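Local coordinates for protein beta-N-acetylhexosaminidase (Beutenbergia cavernae, PDB 5BU9) that probably hydrolyses terminal non-reducing N-acetyl-D-hexosamine residues from N-acetyl-beta-D-hexosaminides, as a member of glycoside hydrolase family 3, at residues Val228-Ile238 with Ala244-Leu255; Val11-Thr19 with Asp294-Ala305. All coordinates share one frame; numbering follows the deposited sequence.

Contact 1: Val228-Ile238 with Ala244-Leu255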
loop_
_atom_site.group_PDB
_atom_site.type_symbol
_atom_site.label_atom_id
_atom_site.label_comp_id
_atom_site.label_asym_id
_atom_site.label_seq_id
_atom_site.Cartn_x
_atom_site.Cartn_y
_atom_site.Cartn_z
ATOM N N VAL A 228 -0.176 -4.044 -5.570
ATOM C CA VAL A 228 -0.387 -5.025 -4.514
ATOM C C VAL A 228 0.462 -4.627 -3.316
ATOM O O VAL A 228 1.652 -4.317 -3.466
ATOM C CB VAL A 228 -0.035 -6.456 -4.972
ATOM C CG1 VAL A 228 -0.095 -7.397 -3.785
ATOM C CG2 VAL A 228 -0.965 -6.916 -6.126
HETATM N N MSE A 229 -0.133 -4.661 -2.131
HETATM C CA MSE A 229 0.625 -4.448 -0.889
HETATM C C MSE A 229 0.944 -5.768 -0.174
HETATM O O MSE A 229 0.098 -6.657 -0.066
HETATM C CB MSE A 229 -0.127 -3.510 0.068
HETATM C CG MSE A 229 0.550 -3.378 1.409
HETATM SE SE MSE A 229 -0.428 -2.225 2.642
HETATM C CE MSE A 229 -0.056 -0.543 1.831
ATOM N N THR A 230 2.173 -5.888 0.306
ATOM C CA THR A 230 2.631 -7.073 1.026
ATOM C C THR A 230 2.546 -6.873 2.553
ATOM O O THR A 230 2.714 -5.753 3.062
ATOM C CB THR A 230 4.085 -7.410 0.655
ATOM O OG1 THR A 230 4.876 -6.237 0.879
ATOM C CG2 THR A 230 4.215 -7.871 -0.844
ATOM N N SER A 231 2.262 -7.983 3.238
ATOM C CA SER A 231 2.318 -8.192 4.684
ATOM C C SER A 231 3.747 -8.258 5.236
ATOM O O SER A 231 4.657 -8.659 4.512
ATOM C CB SER A 231 1.616 -9.516 4.984
ATOM O OG SER A 231 1.762 -9.946 6.305
ATOM N N THR A 232 3.943 -7.927 6.521
ATOM C CA THR A 232 5.260 -8.137 7.127
ATOM C C THR A 232 5.271 -9.353 8.051
ATOM O O THR A 232 6.279 -9.646 8.661
ATOM C CB THR A 232 5.756 -6.937 7.929
ATOM O OG1 THR A 232 4.789 -6.610 8.908
ATOM C CG2 THR A 232 6.019 -5.727 7.028
ATOM N N ALA A 233 4.159 -10.069 8.134
ATOM C CA ALA A 233 4.086 -11.304 8.913
ATOM C C ALA A 233 5.051 -12.354 8.365
ATOM O O ALA A 233 5.422 -12.307 7.196
ATOM C CB ALA A 233 2.650 -11.847 8.906
ATOM N N VAL A 234 5.460 -13.300 9.206
ATOM C CA VAL A 234 6.279 -14.416 8.736
ATOM C C VAL A 234 5.345 -15.578 8.449
ATOM O O VAL A 234 4.545 -15.943 9.306
ATOM C CB VAL A 234 7.348 -14.810 9.752
ATOM C CG1 VAL A 234 8.081 -15.986 9.227
ATOM C CG2 VAL A 234 8.336 -13.648 9.979
ATOM N N TYR A 235 5.410 -16.131 7.238
ATOM C CA TYR A 235 4.475 -17.195 6.821
ATOM C C TYR A 235 5.173 -18.556 6.838
ATOM O O TYR A 235 5.832 -18.914 5.878
ATOM C CB TYR A 235 3.887 -16.907 5.410
ATOM C CG TYR A 235 2.952 -15.722 5.459
ATOM C CD1 TYR A 235 3.451 -14.416 5.465
ATOM C CD2 TYR A 235 1.569 -15.904 5.597
ATOM C CE1 TYR A 235 2.586 -13.303 5.596
ATOM C CE2 TYR A 235 0.696 -14.801 5.722
ATOM C CZ TYR A 235 1.215 -13.508 5.709
ATOM O OH TYR A 235 0.373 -12.438 5.798
ATOM N N SER A 236 4.998 -19.296 7.930
ATOM C CA SER A 236 5.592 -20.615 8.133
ATOM C C SER A 236 5.476 -21.560 6.946
ATOM O O SER A 236 6.422 -22.282 6.627
ATOM C CB SER A 236 4.938 -21.298 9.325
ATOM O OG SER A 236 5.425 -20.785 10.525
ATOM N N GLN A 237 4.319 -21.560 6.295
ATOM C CA GLN A 237 4.032 -22.581 5.269
ATOM C C GLN A 237 4.394 -22.135 3.862
ATOM O O GLN A 237 4.124 -22.862 2.898
ATOM C CB GLN A 237 2.539 -22.957 5.271
ATOM C CG GLN A 237 1.951 -23.191 6.657
ATOM C CD GLN A 237 2.644 -24.324 7.370
ATOM O OE1 GLN A 237 2.969 -25.342 6.759
ATOM N NE2 GLN A 237 2.904 -24.144 8.663
ATOM N N ILE A 238 4.939 -20.926 3.733
ATOM C CA ILE A 238 5.324 -20.388 2.424
ATOM C C ILE A 238 6.793 -20.043 2.479
ATOM O O ILE A 238 7.586 -20.596 1.728
ATOM C CB ILE A 238 4.477 -19.154 2.007
ATOM C CG1 ILE A 238 2.978 -19.466 2.061
ATOM C CG2 ILE A 238 4.842 -18.734 0.593
ATOM C CD1 ILE A 238 2.085 -18.234 1.908
ATOM N N ALA A 244 7.206 -11.500 5.122
ATOM C CA ALA A 244 6.805 -11.678 3.705
ATOM C C ALA A 244 7.327 -10.548 2.842
ATOM O O ALA A 244 7.809 -10.794 1.759
ATOM C CB ALA A 244 5.260 -11.785 3.563
ATOM N N ALA A 245 7.242 -9.307 3.349
ATOM C CA ALA A 245 7.644 -8.118 2.599
ATOM C C ALA A 245 9.131 -8.138 2.208
ATOM O O ALA A 245 9.539 -7.434 1.275
ATOM C CB ALA A 245 7.327 -6.836 3.387
ATOM N N PHE A 246 9.911 -8.950 2.914
ATOM C CA PHE A 246 11.348 -9.088 2.685
ATOM C C PHE A 246 11.664 -10.416 2.018
ATOM O O PHE A 246 12.824 -10.775 1.888
ATOM C CB PHE A 246 12.157 -9.033 4.004
ATOM C CG PHE A 246 11.972 -7.746 4.818
ATOM C CD1 PHE A 246 11.439 -6.601 4.248
ATOM C CD2 PHE A 246 12.382 -7.695 6.148
ATOM C CE1 PHE A 246 11.282 -5.440 4.995
ATOM C CE2 PHE A 246 12.212 -6.532 6.910
ATOM C CZ PHE A 246 11.663 -5.411 6.330
ATOM N N SER A 247 10.642 -11.170 1.628
ATOM C CA SER A 247 10.899 -12.493 1.061
ATOM C C SER A 247 10.952 -12.472 -0.467
ATOM O O SER A 247 9.928 -12.254 -1.131
ATOM C CB SER A 247 9.830 -13.475 1.531
ATOM O OG SER A 247 9.914 -14.676 0.807
ATOM N N ARG A 248 12.132 -12.702 -1.040
ATOM C CA ARG A 248 12.201 -12.863 -2.488
ATOM C C ARG A 248 11.184 -13.927 -2.958
ATOM O O ARG A 248 10.478 -13.730 -3.955
ATOM C CB ARG A 248 13.608 -13.244 -2.935
ATOM C CG ARG A 248 13.804 -13.257 -4.467
ATOM C CD ARG A 248 13.757 -11.838 -5.047
ATOM N NE ARG A 248 13.792 -11.844 -6.502
ATOM C CZ ARG A 248 13.894 -10.761 -7.267
ATOM N NH1 ARG A 248 14.004 -9.567 -6.723
ATOM N NH2 ARG A 248 13.894 -10.868 -8.592
ATOM N N GLU A 249 11.064 -15.024 -2.218
ATOM C CA GLU A 249 10.181 -16.102 -2.653
ATOM C C GLU A 249 8.715 -15.696 -2.708
ATOM O O GLU A 249 7.987 -16.051 -3.642
ATOM C CB GLU A 249 10.298 -17.322 -1.744
ATOM C CG GLU A 249 9.362 -18.408 -2.229
ATOM C CD GLU A 249 9.554 -19.709 -1.520
ATOM O OE1 GLU A 249 10.425 -19.768 -0.622
ATOM O OE2 GLU A 249 8.833 -20.672 -1.864
ATOM N N ILE A 250 8.271 -14.948 -1.708
ATOM C CA ILE A 250 6.874 -14.604 -1.650
ATOM C C ILE A 250 6.573 -13.499 -2.661
ATOM O O ILE A 250 5.573 -13.571 -3.383
ATOM C CB ILE A 250 6.486 -14.201 -0.241
ATOM C CG1 ILE A 250 6.375 -15.435 0.660
ATOM C CG2 ILE A 250 5.235 -13.397 -0.273
ATOM C CD1 ILE A 250 5.997 -15.091 2.108
ATOM N N VAL A 251 7.445 -12.484 -2.719
ATOM C CA VAL A 251 7.175 -11.280 -3.535
ATOM C C VAL A 251 7.435 -11.533 -5.014
ATOM O O VAL A 251 6.594 -11.202 -5.870
ATOM C CB VAL A 251 7.987 -10.088 -3.062
ATOM C CG1 VAL A 251 7.779 -8.931 -3.990
ATOM C CG2 VAL A 251 7.576 -9.700 -1.636
ATOM N N SER A 252 8.581 -12.137 -5.319
ATOM C CA SER A 252 8.975 -12.339 -6.695
ATOM C C SER A 252 8.569 -13.706 -7.247
ATOM O O SER A 252 7.990 -13.752 -8.316
ATOM C CB SER A 252 10.487 -12.132 -6.851
ATOM O OG SER A 252 10.779 -10.747 -6.868
ATOM N N ASP A 253 8.857 -14.811 -6.556
ATOM C CA ASP A 253 8.509 -16.127 -7.119
ATOM C C ASP A 253 6.997 -16.379 -7.065
ATOM O O ASP A 253 6.446 -16.803 -8.031
ATOM C CB ASP A 253 9.254 -17.284 -6.420
ATOM C CG ASP A 253 10.787 -17.104 -6.435
ATOM O OD1 ASP A 253 11.297 -16.203 -7.147
ATOM O OD2 ASP A 253 11.491 -17.867 -5.729
ATOM N N LEU A 254 6.330 -16.092 -5.949
ATOM C CA LEU A 254 4.905 -16.392 -5.840
ATOM C C LEU A 254 4.039 -15.325 -6.522
ATOM O O LEU A 254 3.309 -15.608 -7.479
ATOM C CB LEU A 254 4.496 -16.535 -4.367
ATOM C CG LEU A 254 3.020 -16.905 -4.098
ATOM C CD1 LEU A 254 2.591 -18.172 -4.857
ATOM C CD2 LEU A 254 2.680 -17.013 -2.623
ATOM N N LEU A 255 4.127 -14.101 -6.017
ATOM C CA LEU A 255 3.314 -12.965 -6.469
ATOM C C LEU A 255 3.588 -12.614 -7.934
ATOM O O LEU A 255 2.681 -12.667 -8.749
ATOM C CB LEU A 255 3.571 -11.734 -5.585
ATOM C CG LEU A 255 2.776 -10.489 -5.976
ATOM C CD1 LEU A 255 1.280 -10.789 -6.049
ATOM C CD2 LEU A 255 3.045 -9.377 -4.982
HETATM O O HOH W 1 7.279 -6.313 -0.260
#
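Ala244 N donates to Ala233 O (2.9 Å, 159° at the hydrogen), the backbone bond that ties the short 3-10 segment 244-246 to the loop leaving strand 227-230. Beside it the methyl of Ala244 sits 3.3 Å from Ser231 O and also meets the Tyr235 ring obliquely, its CB lying 3.7 Å from Tyr235 CE1. The same ring reaches Ile250 CD1 with its CD1 corner. Ser231 OG, in the plane of the ring at its edge, donates to Tyr235 OH and accepts from Ala233 N in an ST turn; the phenol OH in turn hydrogen-bonds to Gly188 O, its strongest polar partner. A leucine in place of Tyr235 would probably leave Ser231 OG without its acceptor and Gly188 O without its mate, and open a gap beside Ala244.

Farther along, Ile238 and Ile250 cross at about a right angle, with Ile238 CG2 3.6 Å from Ile250 CG1; this branch of Ile238 stands anti to its own nitrogen, which turns it onto the helix, where it also nears Leu254 CD2. At the strand end Thr230 divides its branches: CG2 meets Val251 CG2 at 3.9 Å, while OG1 lies by the methyl of Ala245 and shares a water with Ala245 O. The side chains of Val228 and Leu255 slide past each other in opposite directions, Val228 CG1 meeting Leu255 CD2. Ser247 caps the helix, its OG accepting from Ile250 N.

The arrangement is a beta-alpha connection of the TIM barrel: strand 227-230 lies between parallel strands 180-186 and 264-267, and helix 248-258 packs against its outer side, with Val251 and Leu255 both touching Val265. Strand 234-235 pairs separately with strand 203-204.

Contact 2: Val11-Thr19 with Asp294-Ala305; sequences VGQLFMVGT and DIVLVSADPSIA
Met16 uses both of its backbone polar groups on the facing strand, its N donating to Val296 O (3.0 Å) and its O accepting from Val298 N (2.8 Å) nearly along the C=O axis. Val296 N donates to Leu14 O at one end, and at the other Gly18 N meets Val298 O from above the carbonyl plane, completing a parallel ladder whose short strand axes differ in direction by 13°.

On one face of this ladder Phe15 and Val296 lie side by side, while Val298 CG2 comes to the edge of the ring, 4.0 Å from Phe15 CD2. Val17 stands on this face too. Its CG2, anti to the backbone nitrogen (chi1 is 60°, measured to CG1), is pressed to 3.5 Å from Pro302 CB, a tight carbon pair, and also reaches Ala305 CB. On the face of Met16 and Leu297 the selenomethionine chain is extended until chi3 bends it at -88°; SE rests 3.8 Å from Leu297 CD1, and Met16 CB packs on Ile295 CG2 at 3.6 Å. Gly18 belongs to the tight end: its O is 3.5 Å from Pro302 CB, and a CB at this position would clash with Ser299 O.

Second-shell bonds hold both strands in place. Asp294 forms salt bridges with Arg256 and Arg332, Thr267 OG1 bonds to Leu297 N, and Asp269 OD1 to Ser299 N; on the first strand Phe15 O bonds to Asn39 ND2. Pro302 sits in the middle of an Asx turn, in which Asp301 OD1 accepts from Ser303 N.

The pairing brings together the first and last strands of the TIM barrel. Strand 39-43 flanks strand 15-20 on its other edge, helix 26-35 packs against Val17 and Pro302, and helix 320-336 against Leu14 and Ile295.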
loop_
_atom_site.group_PDB
_atom_site.type_symbol
_atom_site.label_atom_id
_atom_site.label_comp_id
_atom_site.label_asym_id
_atom_site.label_seq_id
_atom_site.Cartn_x
_atom_site.Cartn_y
_atom_site.Cartn_z
ATOM N N VAL A 11 15.534 6.343 -7.298
ATOM C CA VAL A 11 15.377 5.842 -5.947
ATOM C C VAL A 11 14.192 6.551 -5.269
ATOM O O VAL A 11 13.330 5.907 -4.667
ATOM C CB VAL A 11 16.654 6.028 -5.145
ATOM C CG1 VAL A 11 16.380 5.704 -3.697
ATOM C CG2 VAL A 11 17.719 5.119 -5.676
ATOM N N GLY A 12 14.132 7.870 -5.408
ATOM C CA GLY A 12 13.069 8.655 -4.813
ATOM C C GLY A 12 11.706 8.147 -5.221
ATOM O O GLY A 12 10.778 8.140 -4.419
ATOM N N GLN A 13 11.577 7.657 -6.447
ATOM C CA GLN A 13 10.284 7.105 -6.868
ATOM C C GLN A 13 9.846 5.830 -6.132
ATOM O O GLN A 13 8.670 5.459 -6.216
ATOM C CB GLN A 13 10.313 6.809 -8.369
ATOM C CG GLN A 13 10.466 8.023 -9.180
ATOM C CD GLN A 13 9.249 8.909 -9.110
ATOM O OE1 GLN A 13 8.123 8.450 -9.316
ATOM N NE2 GLN A 13 9.465 10.183 -8.801
ATOM N N LEU A 14 10.801 5.147 -5.476
ATOM C CA LEU A 14 10.571 3.887 -4.750
ATOM C C LEU A 14 10.120 4.104 -3.299
ATOM O O LEU A 14 10.045 3.151 -2.505
ATOM C CB LEU A 14 11.844 3.023 -4.780
ATOM C CG LEU A 14 12.499 2.803 -6.153
ATOM C CD1 LEU A 14 13.629 1.786 -6.008
ATOM C CD2 LEU A 14 11.474 2.338 -7.202
ATOM N N PHE A 15 9.814 5.352 -2.942
ATOM C CA PHE A 15 9.353 5.651 -1.587
ATOM C C PHE A 15 8.010 6.380 -1.548
ATOM O O PHE A 15 7.681 7.176 -2.433
ATOM C CB PHE A 15 10.394 6.475 -0.837
ATOM C CG PHE A 15 11.584 5.680 -0.387
ATOM C CD1 PHE A 15 12.633 5.411 -1.264
ATOM C CD2 PHE A 15 11.665 5.209 0.908
ATOM C CE1 PHE A 15 13.738 4.684 -0.858
ATOM C CE2 PHE A 15 12.773 4.479 1.336
ATOM C CZ PHE A 15 13.814 4.218 0.453
HETATM N N MSE A 16 7.236 6.085 -0.509
HETATM C CA MSE A 16 5.993 6.786 -0.249
HETATM C C MSE A 16 6.053 7.342 1.181
HETATM O O MSE A 16 6.059 6.582 2.148
HETATM C CB MSE A 16 4.779 5.868 -0.462
HETATM C CG MSE A 16 3.425 6.619 -0.363
HETATM SE SE MSE A 16 1.885 5.470 -0.707
HETATM C CE MSE A 16 1.799 5.661 -2.637
ATOM N N VAL A 17 6.134 8.666 1.328
ATOM C CA VAL A 17 6.346 9.221 2.680
ATOM C C VAL A 17 5.066 9.844 3.204
ATOM O O VAL A 17 4.331 10.523 2.472
ATOM C CB VAL A 17 7.510 10.221 2.716
ATOM C CG1 VAL A 17 7.256 11.378 1.779
ATOM C CG2 VAL A 17 7.682 10.743 4.116
ATOM N N GLY A 18 4.784 9.562 4.469
ATOM C CA GLY A 18 3.562 10.005 5.111
ATOM C C GLY A 18 3.585 11.480 5.436
ATOM O O GLY A 18 4.648 12.079 5.542
ATOM N N THR A 19 2.395 12.070 5.517
ATOM C CA THR A 19 2.164 13.362 6.165
ATOM C C THR A 19 0.814 13.212 6.845
ATOM O O THR A 19 -0.014 12.391 6.441
ATOM C CB THR A 19 2.138 14.561 5.172
ATOM O OG1 THR A 19 1.891 15.759 5.894
ATOM C CG2 THR A 19 1.037 14.425 4.155
ATOM N N ASP A 294 8.487 -2.380 -5.154
ATOM C CA ASP A 294 8.658 -1.111 -5.903
ATOM C C ASP A 294 8.416 0.151 -5.076
ATOM O O ASP A 294 9.005 1.208 -5.327
ATOM C CB ASP A 294 7.735 -1.117 -7.115
ATOM C CG ASP A 294 7.814 -2.444 -7.890
ATOM O OD1 ASP A 294 8.938 -2.877 -8.273
ATOM O OD2 ASP A 294 6.761 -3.083 -8.067
ATOM N N ILE A 295 7.567 0.068 -4.065
ATOM C CA ILE A 295 7.376 1.253 -3.227
ATOM C C ILE A 295 7.438 0.889 -1.735
ATOM O O ILE A 295 6.681 0.044 -1.254
ATOM C CB ILE A 295 6.044 1.985 -3.571
ATOM C CG1 ILE A 295 6.062 2.535 -5.006
ATOM C CG2 ILE A 295 5.751 3.094 -2.525
ATOM C CD1 ILE A 295 4.711 3.213 -5.450
ATOM N N VAL A 296 8.369 1.518 -1.025
ATOM C CA VAL A 296 8.530 1.327 0.402
ATOM C C VAL A 296 7.688 2.378 1.113
ATOM O O VAL A 296 7.910 3.595 0.956
ATOM C CB VAL A 296 10.006 1.424 0.796
ATOM C CG1 VAL A 296 10.185 1.228 2.308
ATOM C CG2 VAL A 296 10.844 0.391 -0.011
ATOM N N LEU A 297 6.699 1.922 1.873
ATOM C CA LEU A 297 5.782 2.827 2.542
ATOM C C LEU A 297 6.404 3.295 3.858
ATOM O O LEU A 297 6.745 2.476 4.704
ATOM C CB LEU A 297 4.440 2.138 2.772
ATOM C CG LEU A 297 3.368 2.976 3.480
ATOM C CD1 LEU A 297 3.041 4.214 2.679
ATOM C CD2 LEU A 297 2.123 2.140 3.757
ATOM N N VAL A 298 6.596 4.604 4.016
ATOM C CA VAL A 298 7.152 5.180 5.259
ATOM C C VAL A 298 6.141 6.206 5.795
ATOM O O VAL A 298 6.328 7.401 5.647
ATOM C CB VAL A 298 8.544 5.808 5.002
ATOM C CG1 VAL A 298 9.234 6.166 6.294
ATOM C CG2 VAL A 298 9.417 4.835 4.212
ATOM N N SER A 299 5.050 5.726 6.399
ATOM C CA SER A 299 3.891 6.568 6.705
ATOM C C SER A 299 3.847 7.056 8.151
ATOM O O SER A 299 3.868 8.260 8.398
ATOM C CB SER A 299 2.603 5.807 6.389
ATOM O OG SER A 299 2.643 4.484 6.932
ATOM N N ALA A 300 3.793 6.118 9.101
ATOM C CA ALA A 300 3.594 6.459 10.511
ATOM C C ALA A 300 4.694 7.409 10.977
ATOM O O ALA A 300 4.422 8.409 11.622
ATOM C CB ALA A 300 3.556 5.159 11.411
ATOM N N ASP A 301 5.947 7.083 10.654
ATOM C CA ASP A 301 7.063 7.898 11.112
ATOM C C ASP A 301 7.881 8.370 9.927
ATOM O O ASP A 301 8.874 7.741 9.580
ATOM C CB ASP A 301 7.939 7.103 12.082
ATOM C CG ASP A 301 9.167 7.885 12.569
ATOM O OD1 ASP A 301 9.251 9.108 12.309
ATOM O OD2 ASP A 301 10.042 7.256 13.236
ATOM N N PRO A 302 7.477 9.489 9.321
ATOM C CA PRO A 302 8.186 9.955 8.122
ATOM C C PRO A 302 9.593 10.494 8.442
ATOM O O PRO A 302 10.368 10.729 7.525
ATOM C CB PRO A 302 7.272 11.051 7.559
ATOM C CG PRO A 302 6.393 11.496 8.748
ATOM C CD PRO A 302 6.318 10.326 9.703
ATOM N N SER A 303 9.957 10.632 9.712
ATOM C CA SER A 303 11.266 11.225 10.020
ATOM C C SER A 303 12.417 10.357 9.563
ATOM O O SER A 303 13.526 10.853 9.446
ATOM C CB SER A 303 11.439 11.527 11.522
ATOM O OG SER A 303 11.615 10.328 12.261
ATOM N N ILE A 304 12.176 9.069 9.308
ATOM C CA ILE A 304 13.281 8.195 8.894
ATOM C C ILE A 304 13.345 7.993 7.374
ATOM O O ILE A 304 14.192 7.277 6.886
ATOM C CB ILE A 304 13.209 6.843 9.603
ATOM C CG1 ILE A 304 11.878 6.159 9.300
ATOM C CG2 ILE A 304 13.460 7.027 11.140
ATOM C CD1 ILE A 304 11.734 4.840 9.964
ATOM N N ALA A 305 12.458 8.630 6.618
ATOM C CA ALA A 305 12.483 8.461 5.178
ATOM C C ALA A 305 13.822 8.932 4.583
ATOM O O ALA A 305 14.376 8.269 3.722
ATOM C CB ALA A 305 11.323 9.210 4.535
#

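Contact 1 is nested along the chain inside the long loop that contact 2 closes: residues 11-19 come first, then 228-238 and 244-255, and finally 294-305. Their centres lie about 20 Å apart, yet both reach the same curled sheet, in which strand 227-230 belongs to contact 1 and strands 15-20 and 296-298 to contact 2. They meet where Met229 CE packs 4.0 Å from Leu297 CD2. Contact 1 is local, linking a strand to the helix that follows it, whereas contact 2 joins segments 275 residues apart and so shuts the barrel between its first and last strands. All four segments lie within the family 3 N-terminal domain.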